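Local coordinates for integron Cassette Protein Hfx_Cass5 (Unidentified, PDB 3IF4) that is of unknown function but is encoded by a mobile integron gene cassette and assembles as two chains, at residues R37-F47 / W59-V70. Sequence-based numbering, arbitrary orientation.
Sequences RIHVTPGESQF and WNESTRSLHSPV
Trp59 lays one face of its indole against the backbone of Gln46 and Phe47, the amide N of Phe47 standing 3.5 Å above the ring plane; a broad, flat indole can cover this backbone and still donate from its rim. Phe47 turns an edge toward the six-membered ring in an offset edge-to-face pair, planes at 67°, while CG of Pro42, a compact apolar ring, meets the indole rim at CZ3 (3.9 Å). CG of Trp59 lies anti to the backbone N (chi1 174°), which carries the indole against the 42-47 loop. Its NE1 gives a straight 2.8 Å bond to Glu61 OE1, fixing the ring's rotation. Cut back to an alanine here, the side chain is likely to leave a gap between Pro42, Gln46 and Phe47 and Glu61 OE1 without its indole donor. The long, several-donor guanidinium of Arg64 serves two partners: a salt bridge to Glu61 OE2 and a nearly straight hydrogen bond from NH1 to Gln46 OE1, on a lone pair (3.3 Å). Beside the indole, Leu66 CD2 packs on Phe47 CB (3.8 Å). Val40 and Leu66 form a hydrogen-bonded pair; farther along, Ser68, small and polar, takes the amide of Ile38 on its OG. Asn60 OD1 receives Thr63 N in an Asx motif, and Arg64 and Ser65 opposite Asn60 form a G1 beta bulge, closing the hairpin of 58-60 and 65-67, whose second strand pairs with 38-42 in a four-stranded antiparallel sheet.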
ATOM      1  N   ARG A  37       5.165   0.444 -11.801  1.00 28.21           N
ATOM      2  CA  ARG A  37       3.865  -0.210 -11.633  1.00 34.05           C
ATOM      3  C   ARG A  37       3.683  -1.371 -12.628  1.00 34.86           C
ATOM      4  O   ARG A  37       4.155  -1.315 -13.766  1.00 26.85           O
ATOM      5  CB  ARG A  37       2.733   0.808 -11.787  1.00 33.14           C
ATOM      6  CG  ARG A  37       2.889   2.014 -10.874  1.00 34.28           C
ATOM      7  CD  ARG A  37       1.753   2.993 -11.037  1.00 38.74           C
ATOM      8  NE  ARG A  37       1.637   3.477 -12.409  1.00 43.99           N
ATOM      9  CZ  ARG A  37       0.786   4.423 -12.794  1.00 53.12           C
ATOM     10  NH1 ARG A  37      -0.021   4.987 -11.901  1.00 60.97           N
ATOM     11  NH2 ARG A  37       0.739   4.810 -14.064  1.00 51.86           N
ATOM     12  N   ILE A  38       3.019  -2.434 -12.191  1.00 26.76           N
ATOM     13  CA  ILE A  38       2.735  -3.534 -13.095  1.00 26.09           C
ATOM     14  C   ILE A  38       1.323  -3.408 -13.664  1.00 28.39           C
ATOM     15  O   ILE A  38       0.354  -3.186 -12.927  1.00 29.21           O
ATOM     16  CB  ILE A  38       2.963  -4.917 -12.442  1.00 23.80           C
ATOM     17  CG1 ILE A  38       2.661  -6.025 -13.456  1.00 23.06           C
ATOM     18  CG2 ILE A  38       2.127  -5.070 -11.179  1.00 23.81           C
ATOM     19  CD1 ILE A  38       3.260  -7.375 -13.099  1.00 23.61           C
ATOM     20  N   HIS A  39       1.229  -3.545 -14.987  1.00 25.14           N
ATOM     21  CA  HIS A  39      -0.013  -3.356 -15.729  1.00 23.90           C
ATOM     22  C   HIS A  39      -0.510  -4.655 -16.346  1.00 32.94           C
ATOM     23  O   HIS A  39       0.266  -5.398 -16.950  1.00 29.57           O
ATOM     24  CB  HIS A  39       0.197  -2.346 -16.855  1.00 24.44           C
ATOM     25  CG  HIS A  39       0.264  -0.920 -16.396  1.00 25.40           C
ATOM     26  ND1 HIS A  39       1.379  -0.386 -15.780  1.00 29.11           N
ATOM     27  CD2 HIS A  39      -0.636   0.084 -16.488  1.00 26.05           C
ATOM     28  CE1 HIS A  39       1.159   0.888 -15.510  1.00 30.62           C
ATOM     29  NE2 HIS A  39      -0.056   1.199 -15.927  1.00 36.75           N
ATOM     30  N   VAL A  40      -1.806  -4.920 -16.191  1.00 25.15           N
ATOM     31  CA  VAL A  40      -2.446  -6.050 -16.841  1.00 31.10           C
ATOM     32  C   VAL A  40      -3.515  -5.529 -17.807  1.00 33.81           C
ATOM     33  O   VAL A  40      -4.494  -4.903 -17.394  1.00 32.20           O
ATOM     34  CB  VAL A  40      -3.090  -7.027 -15.831  1.00 33.97           C
ATOM     35  CG1 VAL A  40      -3.802  -8.159 -16.577  1.00 29.24           C
ATOM     36  CG2 VAL A  40      -2.048  -7.588 -14.879  1.00 22.19           C
ATOM     37  N   THR A  41      -3.299  -5.769 -19.096  1.00 24.29           N
ATOM     38  CA  THR A  41      -4.200  -5.299 -20.137  1.00 27.52           C
ATOM     39  C   THR A  41      -5.099  -6.441 -20.589  1.00 24.79           C
ATOM     40  O   THR A  41      -4.633  -7.375 -21.234  1.00 32.82           O
ATOM     41  CB  THR A  41      -3.417  -4.796 -21.361  1.00 28.97           C
ATOM     42  OG1 THR A  41      -2.456  -3.818 -20.941  1.00 30.63           O
ATOM     43  CG2 THR A  41      -4.365  -4.194 -22.397  1.00 24.15           C
ATOM     44  N   PRO A  42      -6.390  -6.373 -20.240  1.00 28.70           N
ATOM     45  CA  PRO A  42      -7.344  -7.421 -20.605  1.00 23.60           C
ATOM     46  C   PRO A  42      -7.566  -7.434 -22.112  1.00 28.70           C
ATOM     47  O   PRO A  42      -7.372  -6.415 -22.773  1.00 30.43           O
ATOM     48  CB  PRO A  42      -8.628  -6.998 -19.888  1.00 23.93           C
ATOM     49  CG  PRO A  42      -8.211  -5.941 -18.893  1.00 33.25           C
ATOM     50  CD  PRO A  42      -7.035  -5.272 -19.507  1.00 25.46           C
ATOM     51  N   GLY A  43      -7.966  -8.582 -22.643  1.00 34.43           N
ATOM     52  CA  GLY A  43      -8.201  -8.722 -24.067  1.00 34.23           C
ATOM     53  C   GLY A  43      -9.364  -7.892 -24.576  1.00 35.57           C
ATOM     54  O   GLY A  43      -9.316  -7.389 -25.691  1.00 39.90           O
ATOM     55  N   GLU A  44     -10.405  -7.739 -23.761  1.00 35.31           N
ATOM     56  CA  GLU A  44     -11.634  -7.111 -24.235  1.00 40.80           C
ATOM     57  C   GLU A  44     -12.414  -6.345 -23.166  1.00 35.27           C
ATOM     58  O   GLU A  44     -13.038  -5.334 -23.462  1.00 37.11           O
ATOM     59  CB  GLU A  44     -12.538  -8.148 -24.925  1.00 49.59           C
ATOM     60  CG  GLU A  44     -12.577  -9.517 -24.249  1.00 64.13           C
ATOM     61  CD  GLU A  44     -13.299 -10.583 -25.079  1.00 76.94           C
ATOM     62  OE1 GLU A  44     -14.092 -10.218 -25.977  1.00 84.90           O
ATOM     63  OE2 GLU A  44     -13.077 -11.790 -24.826  1.00 72.13           O
ATOM     64  N   SER A  45     -12.381  -6.816 -21.925  1.00 25.90           N
ATOM     65  CA  SER A  45     -13.172  -6.182 -20.877  1.00 40.76           C
ATOM     66  C   SER A  45     -12.575  -4.863 -20.368  1.00 34.57           C
ATOM     67  O   SER A  45     -11.363  -4.644 -20.440  1.00 28.73           O
ATOM     68  CB  SER A  45     -13.375  -7.146 -19.711  1.00 42.61           C
ATOM     69  OG  SER A  45     -14.119  -8.273 -20.120  1.00 44.78           O
ATOM     70  N   GLN A  46     -13.441  -3.996 -19.855  1.00 36.74           N
ATOM     71  CA  GLN A  46     -13.009  -2.770 -19.185  1.00 40.19           C
ATOM     72  C   GLN A  46     -13.485  -2.742 -17.722  1.00 37.47           C
ATOM     73  O   GLN A  46     -14.545  -3.276 -17.394  1.00 41.46           O
ATOM     74  CB  GLN A  46     -13.507  -1.538 -19.948  1.00 50.89           C
ATOM     75  CG  GLN A  46     -14.988  -1.578 -20.302  1.00 68.79           C
ATOM     76  CD  GLN A  46     -15.518  -0.227 -20.748  1.00 84.63           C
ATOM     77  OE1 GLN A  46     -14.927   0.437 -21.603  1.00 91.80           O
ATOM     78  NE2 GLN A  46     -16.638   0.191 -20.165  1.00 85.75           N
ATOM     79  N   PHE A  47     -12.704  -2.124 -16.840  1.00 34.20           N
ATOM     80  CA  PHE A  47     -13.018  -2.161 -15.416  1.00 33.92           C
ATOM     81  C   PHE A  47     -13.029  -0.781 -14.753  1.00 39.87           C
ATOM     82  O   PHE A  47     -12.266  -0.525 -13.817  1.00 39.93           O
ATOM     83  CB  PHE A  47     -12.045  -3.085 -14.689  1.00 35.77           C
ATOM     84  CG  PHE A  47     -12.085  -4.512 -15.165  1.00 31.81           C
ATOM     85  CD1 PHE A  47     -11.287  -4.928 -16.220  1.00 28.69           C
ATOM     86  CD2 PHE A  47     -12.914  -5.440 -14.549  1.00 26.31           C
ATOM     87  CE1 PHE A  47     -11.316  -6.243 -16.657  1.00 26.74           C
ATOM     88  CE2 PHE A  47     -12.938  -6.758 -14.977  1.00 29.47           C
ATOM     89  CZ  PHE A  47     -12.134  -7.160 -16.032  1.00 24.50           C
ATOM     90  N   TRP A  59      -7.860   1.279 -12.655  1.00 29.06           N
ATOM     91  CA  TRP A  59      -8.074   1.128 -14.084  1.00 32.75           C
ATOM     92  C   TRP A  59      -7.625   2.410 -14.768  1.00 37.27           C
ATOM     93  O   TRP A  59      -8.052   3.495 -14.397  1.00 35.22           O
ATOM     94  CB  TRP A  59      -9.550   0.845 -14.384  1.00 29.62           C
ATOM     95  CG  TRP A  59      -9.918   0.821 -15.865  1.00 35.52           C
ATOM     96  CD1 TRP A  59     -10.596   1.788 -16.560  1.00 34.49           C
ATOM     97  CD2 TRP A  59      -9.643  -0.229 -16.809  1.00 32.99           C
ATOM     98  NE1 TRP A  59     -10.757   1.403 -17.875  1.00 33.93           N
ATOM     99  CE2 TRP A  59     -10.185   0.175 -18.053  1.00 35.15           C
ATOM    100  CE3 TRP A  59      -8.993  -1.464 -16.723  1.00 34.06           C
ATOM    101  CZ2 TRP A  59     -10.088  -0.615 -19.204  1.00 31.61           C
ATOM    102  CZ3 TRP A  59      -8.900  -2.251 -17.870  1.00 35.08           C
ATOM    103  CH2 TRP A  59      -9.450  -1.822 -19.093  1.00 29.77           C
ATOM    104  N   ASN A  60      -6.741   2.281 -15.746  1.00 31.63           N
ATOM    105  CA  ASN A  60      -6.300   3.428 -16.517  1.00 35.82           C
ATOM    106  C   ASN A  60      -6.930   3.360 -17.900  1.00 42.70           C
ATOM    107  O   ASN A  60      -6.567   2.507 -18.718  1.00 37.50           O
ATOM    108  CB  ASN A  60      -4.775   3.447 -16.615  1.00 39.38           C
ATOM    109  CG  ASN A  60      -4.252   4.688 -17.303  1.00 49.49           C
ATOM    110  OD1 ASN A  60      -4.384   4.847 -18.522  1.00 44.34           O
ATOM    111  ND2 ASN A  60      -3.650   5.581 -16.525  1.00 55.89           N
ATOM    112  N   GLU A  61      -7.884   4.245 -18.159  1.00 44.75           N
ATOM    113  CA  GLU A  61      -8.676   4.143 -19.378  1.00 49.53           C
ATOM    114  C   GLU A  61      -7.877   4.462 -20.643  1.00 49.21           C
ATOM    115  O   GLU A  61      -8.164   3.922 -21.712  1.00 52.70           O
ATOM    116  CB  GLU A  61      -9.935   5.011 -19.292  1.00 59.30           C
ATOM    117  CG  GLU A  61     -10.877   4.862 -20.491  1.00 74.28           C
ATOM    118  CD  GLU A  61     -11.342   3.424 -20.721  1.00 75.45           C
ATOM    119  OE1 GLU A  61     -12.074   2.881 -19.862  1.00 69.73           O
ATOM    120  OE2 GLU A  61     -10.991   2.844 -21.773  1.00 76.10           O
ATOM    121  N   SER A  62      -6.871   5.322 -20.531  1.00 40.12           N
ATOM    122  CA  SER A  62      -6.109   5.702 -21.718  1.00 34.47           C
ATOM    123  C   SER A  62      -5.260   4.538 -22.218  1.00 40.38           C
ATOM    124  O   SER A  62      -4.998   4.418 -23.417  1.00 45.74           O
ATOM    125  CB  SER A  62      -5.240   6.932 -21.452  1.00 36.03           C
ATOM    126  OG  SER A  62      -4.087   6.587 -20.709  1.00 46.41           O
ATOM    127  N   THR A  63      -4.838   3.677 -21.299  1.00 35.59           N
ATOM    128  CA  THR A  63      -4.054   2.504 -21.669  1.00 34.82           C
ATOM    129  C   THR A  63      -4.887   1.237 -21.508  1.00 41.04           C
ATOM    130  O   THR A  63      -4.396   0.124 -21.725  1.00 38.45           O
ATOM    131  CB  THR A  63      -2.773   2.380 -20.823  1.00 33.70           C
ATOM    132  OG1 THR A  63      -3.123   2.155 -19.451  1.00 29.80           O
ATOM    133  CG2 THR A  63      -1.925   3.651 -20.934  1.00 32.01           C
ATOM    134  N   ARG A  64      -6.151   1.417 -21.129  1.00 37.36           N
ATOM    135  CA  ARG A  64      -7.067   0.300 -20.906  1.00 35.83           C
ATOM    136  C   ARG A  64      -6.410  -0.852 -20.139  1.00 30.43           C
ATOM    137  O   ARG A  64      -6.390  -1.999 -20.596  1.00 30.16           O
ATOM    138  CB  ARG A  64      -7.670  -0.184 -22.237  1.00 41.38           C
ATOM    139  CG  ARG A  64      -8.721   0.767 -22.804  1.00 48.62           C
ATOM    140  CD  ARG A  64      -9.347   0.255 -24.093  1.00 65.34           C
ATOM    141  NE  ARG A  64     -10.206  -0.914 -23.888  1.00 78.99           N
ATOM    142  CZ  ARG A  64     -11.433  -0.867 -23.373  1.00 86.82           C
ATOM    143  NH1 ARG A  64     -11.956   0.293 -22.988  1.00 85.18           N
ATOM    144  NH2 ARG A  64     -12.136  -1.985 -23.234  1.00 87.43           N
ATOM    145  N   SER A  65      -5.881  -0.547 -18.961  1.00 29.40           N
ATOM    146  CA  SER A  65      -5.196  -1.562 -18.173  1.00 29.98           C
ATOM    147  C   SER A  65      -5.510  -1.449 -16.688  1.00 29.65           C
ATOM    148  O   SER A  65      -5.761  -0.361 -16.177  1.00 29.72           O
ATOM    149  CB  SER A  65      -3.684  -1.452 -18.387  1.00 28.49           C
ATOM    150  OG  SER A  65      -3.223  -0.138 -18.079  1.00 32.33           O
ATOM    151  N   LEU A  66      -5.509  -2.595 -16.018  1.00 30.32           N
ATOM    152  CA  LEU A  66      -5.514  -2.659 -14.574  1.00 29.84           C
ATOM    153  C   LEU A  66      -4.069  -2.504 -14.144  1.00 35.62           C
ATOM    154  O   LEU A  66      -3.180  -3.054 -14.787  1.00 34.46           O
ATOM    155  CB  LEU A  66      -6.024  -4.014 -14.108  1.00 23.82           C
ATOM    156  CG  LEU A  66      -7.445  -4.367 -14.533  1.00 36.51           C
ATOM    157  CD1 LEU A  66      -7.633  -5.885 -14.671  1.00 34.19           C
ATOM    158  CD2 LEU A  66      -8.438  -3.766 -13.549  1.00 31.62           C
ATOM    159  N   HIS A  67      -3.821  -1.766 -13.062  1.00 27.10           N
ATOM    160  CA  HIS A  67      -2.449  -1.605 -12.595  1.00 31.17           C
ATOM    161  C   HIS A  67      -2.327  -1.460 -11.085  1.00 31.34           C
ATOM    162  O   HIS A  67      -3.292  -1.137 -10.391  1.00 28.18           O
ATOM    163  CB  HIS A  67      -1.760  -0.438 -13.306  1.00 33.32           C
ATOM    164  CG  HIS A  67      -2.335   0.903 -12.970  1.00 40.05           C
ATOM    165  ND1 HIS A  67      -2.081   1.545 -11.776  1.00 40.01           N
ATOM    166  CD2 HIS A  67      -3.144   1.729 -13.677  1.00 39.55           C
ATOM    167  CE1 HIS A  67      -2.712   2.705 -11.760  1.00 40.35           C
ATOM    168  NE2 HIS A  67      -3.362   2.843 -12.902  1.00 42.12           N
ATOM    169  N   SER A  68      -1.121  -1.711 -10.592  1.00 37.83           N
ATOM    170  CA  SER A  68      -0.809  -1.590  -9.177  1.00 32.41           C
ATOM    171  C   SER A  68      -0.365  -0.169  -8.876  1.00 36.75           C
ATOM    172  O   SER A  68      -0.248   0.650  -9.785  1.00 31.69           O
ATOM    173  CB  SER A  68       0.314  -2.563  -8.813  1.00 32.42           C
ATOM    174  OG  SER A  68       1.542  -2.185  -9.418  1.00 31.28           O
ATOM    175  N   PRO A  69      -0.132   0.135  -7.591  1.00 38.33           N
ATOM    176  CA  PRO A  69       0.534   1.385  -7.224  1.00 38.04           C
ATOM    177  C   PRO A  69       2.018   1.251  -7.521  1.00 43.31           C
ATOM    178  O   PRO A  69       2.449   0.193  -7.984  1.00 37.52           O
ATOM    179  CB  PRO A  69       0.336   1.460  -5.708  1.00 29.56           C
ATOM    180  CG  PRO A  69      -0.716   0.446  -5.383  1.00 37.78           C
ATOM    181  CD  PRO A  69      -0.580  -0.617  -6.411  1.00 39.26           C
ATOM    182  N   VAL A  70       2.790   2.301  -7.259  1.00 45.38           N
ATOM    183  CA  VAL A  70       4.235   2.217  -7.395  1.00 40.57           C
ATOM    184  C   VAL A  70       4.749   1.269  -6.320  1.00 40.12           C
ATOM    185  O   VAL A  70       4.263   1.287  -5.198  1.00 40.82           O
ATOM    186  CB  VAL A  70       4.894   3.601  -7.252  1.00 43.52           C
ATOM    187  CG1 VAL A  70       6.409   3.482  -7.302  1.00 48.94           C
ATOM    188  CG2 VAL A  70       4.403   4.540  -8.340  1.00 33.51           C
TER
HETATM  189  O   HOH W   1      -2.033  -1.411 -22.229  1.00 35.94           O